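Long-range contact in Thiosulfate:glutathione sulfurtransferase (Saccharomyces cerevisiae, PDB 3D1P), which is a mitochondrial enzyme that transfers sulfur from thiosulfate to glutathione, producing S-sulfanylglutathione, a central intermediate of hydrogen sulfide metabolism: residues V42-R47 with A59-P64. Residues are numbered along the deposited sequence; the frame is centred on the assembly and turned at random.
Sequences VLVDVR and ASINVP
Asn62 reaches from the edge strand across to the end of its parallel neighbour, strand 41-45, and its side chain can be followed atom by atom. CB stands 4.1 Å from Asp45 O; CG, anti to the backbone N (chi1 -176°), lies 3.9 Å from both Asp45 O and Arg47 O. At the tip, ND2 spends one hydrogen on each carbonyl, 3.0 Å to Asp45 O and 2.9 Å to Arg47 O, both nearly in the amide plane. A primary amide suits the place because its one nitrogen carries two hydrogens. Asp45 O also accepts from Val63 N, which comes from the opposite face of its carbonyl plane. An alanine at Asn62 would probably leave Arg47 O without this donor and Asp45 O with Val63 N alone of the two, the turn after the strand less firmly held. Regular parallel pairing precedes this, Ile61 N to Leu43 O and Ile61 O to Asp45 N. Asp45 suits the strand end because OD1 accepts Arg47 N, in an Asx turn, and Arg47 NE, while OD2 takes NH2 in a side-on salt bridge; a water links OD2 to Ser60 OG, itself bonded to Ile57 O. On the other face the long arm of Ile61 carries CD1 to 3.7 Å from Val42 CG1. Val46 brings its side chain close to that of Cys98, the persulfide-forming cysteine, beside this beta-alpha-beta unit of the rhodanese fold.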
ATOM      1  N   VAL A  42      -0.460   0.256   7.694  1.00  5.37           N
ATOM      2  CA  VAL A  42       0.162  -0.640   6.749  1.00  5.48           C
ATOM      3  C   VAL A  42       0.292   0.101   5.428  1.00  4.86           C
ATOM      4  O   VAL A  42      -0.685   0.634   4.927  1.00  5.55           O
ATOM      5  CB  VAL A  42      -0.667  -1.917   6.533  1.00  6.60           C
ATOM      6  CG1 VAL A  42       0.004  -2.871   5.560  1.00  8.10           C
ATOM      7  CG2 VAL A  42      -0.944  -2.623   7.875  1.00  8.91           C
ATOM      8  N   LEU A  43       1.502   0.068   4.870  0.50  4.63           N
ATOM      9  CA  LEU A  43       1.818   0.724   3.590  0.50  4.37           C
ATOM     10  C   LEU A  43       1.756  -0.352   2.515  0.50  3.98           C
ATOM     11  O   LEU A  43       2.615  -1.237   2.452  0.50  5.19           O
ATOM     12  CB  LEU A  43       3.222   1.336   3.643  0.50  4.41           C
ATOM     13  CG  LEU A  43       3.422   2.366   4.764  0.50  5.41           C
ATOM     14  CD1 LEU A  43       4.850   2.905   4.751  0.50  8.93           C
ATOM     15  CD2 LEU A  43       2.421   3.490   4.669  0.50  8.67           C
ATOM     16  N   VAL A  44       0.723  -0.298   1.684  1.00  4.06           N
ATOM     17  CA  VAL A  44       0.428  -1.361   0.725  1.00  4.25           C
ATOM     18  C   VAL A  44       0.815  -0.914  -0.681  1.00  3.95           C
ATOM     19  O   VAL A  44       0.108  -0.168  -1.340  1.00  4.41           O
ATOM     20  CB  VAL A  44      -1.036  -1.777   0.749  1.00  4.88           C
ATOM     21  CG1 VAL A  44      -1.209  -3.000  -0.129  1.00  5.95           C
ATOM     22  CG2 VAL A  44      -1.533  -2.064   2.193  1.00  6.06           C
ATOM     23  N   ASP A  45       1.977  -1.417  -1.113  1.00  3.90           N
ATOM     24  CA  ASP A  45       2.530  -1.125  -2.427  1.00  3.71           C
ATOM     25  C   ASP A  45       2.108  -2.254  -3.354  1.00  3.91           C
ATOM     26  O   ASP A  45       2.483  -3.415  -3.174  1.00  4.37           O
ATOM     27  CB  ASP A  45       4.060  -1.052  -2.294  1.00  3.86           C
ATOM     28  CG  ASP A  45       4.787  -0.644  -3.546  1.00  4.16           C
ATOM     29  OD1 ASP A  45       4.316  -0.891  -4.669  1.00  4.52           O
ATOM     30  OD2 ASP A  45       5.901  -0.084  -3.372  1.00  5.13           O
ATOM     31  N   VAL A  46       1.275  -1.919  -4.336  1.00  3.64           N
ATOM     32  CA  VAL A  46       0.681  -2.936  -5.205  1.00  3.77           C
ATOM     33  C   VAL A  46       1.340  -2.982  -6.583  1.00  4.00           C
ATOM     34  O   VAL A  46       0.793  -3.574  -7.511  1.00  4.07           O
ATOM     35  CB  VAL A  46      -0.857  -2.813  -5.283  1.00  4.06           C
ATOM     36  CG1 VAL A  46      -1.443  -2.813  -3.889  1.00  4.83           C
ATOM     37  CG2 VAL A  46      -1.331  -1.619  -6.059  1.00  4.55           C
ATOM     38  N   ARG A  47       2.537  -2.423  -6.703  1.00  3.76           N
ATOM     39  CA  ARG A  47       3.342  -2.662  -7.894  1.00  3.93           C
ATOM     40  C   ARG A  47       3.753  -4.140  -7.982  1.00  3.94           C
ATOM     41  O   ARG A  47       3.594  -4.913  -7.037  1.00  4.15           O
ATOM     42  CB  ARG A  47       4.571  -1.753  -7.883  1.00  4.16           C
ATOM     43  CG  ARG A  47       4.237  -0.275  -7.957  1.00  4.41           C
ATOM     44  CD  ARG A  47       5.457   0.623  -7.885  1.00  4.36           C
ATOM     45  NE  ARG A  47       6.157   0.386  -6.616  1.00  4.91           N
ATOM     46  CZ  ARG A  47       7.438   0.542  -6.397  1.00  4.68           C
ATOM     47  NH1 ARG A  47       8.242   1.013  -7.316  1.00  6.72           N
ATOM     48  NH2 ARG A  47       7.917   0.196  -5.211  1.00  5.67           N
ATOM     49  N   ALA A  59       9.560  -0.751   5.208  1.00 11.11           N
ATOM     50  CA  ALA A  59       8.510  -1.304   6.048  1.00 11.14           C
ATOM     51  C   ALA A  59       7.168  -1.444   5.347  1.00  9.23           C
ATOM     52  O   ALA A  59       6.235  -1.995   5.899  1.00 10.44           O
ATOM     53  CB  ALA A  59       8.359  -0.522   7.398  1.00 13.99           C
ATOM     54  N   SER A  60       7.081  -1.031   4.085  1.00  7.06           N
ATOM     55  CA  SER A  60       5.889  -1.322   3.316  1.00  6.07           C
ATOM     56  C   SER A  60       5.822  -2.804   3.013  1.00  6.01           C
ATOM     57  O   SER A  60       6.823  -3.521   3.115  1.00  8.98           O
ATOM     58  CB  SER A  60       5.888  -0.524   2.027  1.00  5.31           C
ATOM     59  OG  SER A  60       6.975  -0.870   1.159  1.00  5.74           O
ATOM     60  N   ILE A  61       4.639  -3.235   2.596  1.00  5.05           N
ATOM     61  CA  ILE A  61       4.427  -4.575   2.075  1.00  5.46           C
ATOM     62  C   ILE A  61       4.139  -4.494   0.587  1.00  5.12           C
ATOM     63  O   ILE A  61       3.713  -3.465   0.075  1.00  5.56           O
ATOM     64  CB  ILE A  61       3.309  -5.329   2.824  1.00  5.64           C
ATOM     65  CG1 ILE A  61       1.916  -4.710   2.581  1.00  5.75           C
ATOM     66  CG2 ILE A  61       3.668  -5.419   4.306  1.00  7.78           C
ATOM     67  CD1 ILE A  61       0.776  -5.541   3.157  1.00  6.86           C
ATOM     68  N   ASN A  62       4.409  -5.597  -0.110  1.00  4.89           N
ATOM     69  CA  ASN A  62       4.151  -5.674  -1.548  1.00  4.46           C
ATOM     70  C   ASN A  62       3.043  -6.698  -1.777  1.00  4.77           C
ATOM     71  O   ASN A  62       3.180  -7.870  -1.466  1.00  5.91           O
ATOM     72  CB  ASN A  62       5.422  -6.100  -2.266  1.00  5.06           C
ATOM     73  CG  ASN A  62       5.298  -6.115  -3.792  1.00  4.91           C
ATOM     74  OD1 ASN A  62       5.945  -6.927  -4.474  1.00  6.38           O
ATOM     75  ND2 ASN A  62       4.563  -5.177  -4.364  1.00  5.05           N
ATOM     76  N   VAL A  63       1.920  -6.224  -2.336  1.00  4.55           N
ATOM     77  CA  VAL A  63       0.777  -7.083  -2.646  1.00  4.66           C
ATOM     78  C   VAL A  63       0.388  -6.787  -4.102  1.00  4.33           C
ATOM     79  O   VAL A  63      -0.475  -5.954  -4.371  1.00  4.71           O
ATOM     80  CB  VAL A  63      -0.410  -6.881  -1.698  1.00  5.22           C
ATOM     81  CG1 VAL A  63      -1.469  -7.941  -1.998  1.00  5.91           C
ATOM     82  CG2 VAL A  63       0.050  -6.974  -0.231  1.00  6.23           C
ATOM     83  N   PRO A  64       1.094  -7.398  -5.046  1.00  4.83           N
ATOM     84  CA  PRO A  64       0.973  -6.974  -6.446  1.00  4.78           C
ATOM     85  C   PRO A  64      -0.448  -7.042  -6.998  1.00  4.83           C
ATOM     86  O   PRO A  64      -1.103  -8.091  -6.965  1.00  6.06           O
ATOM     87  CB  PRO A  64       1.889  -7.964  -7.184  1.00  5.14           C
ATOM     88  CG  PRO A  64       2.939  -8.351  -6.143  1.00  5.58           C
ATOM     89  CD  PRO A  64       2.154  -8.414  -4.860  1.00  5.10           C
TER
HETATM   90  O   HOH W   1       3.519  -1.601   6.227  1.00 11.63           O
HETATM   91  O   HOH W   2       6.688   0.847  -1.021  1.00  5.79           O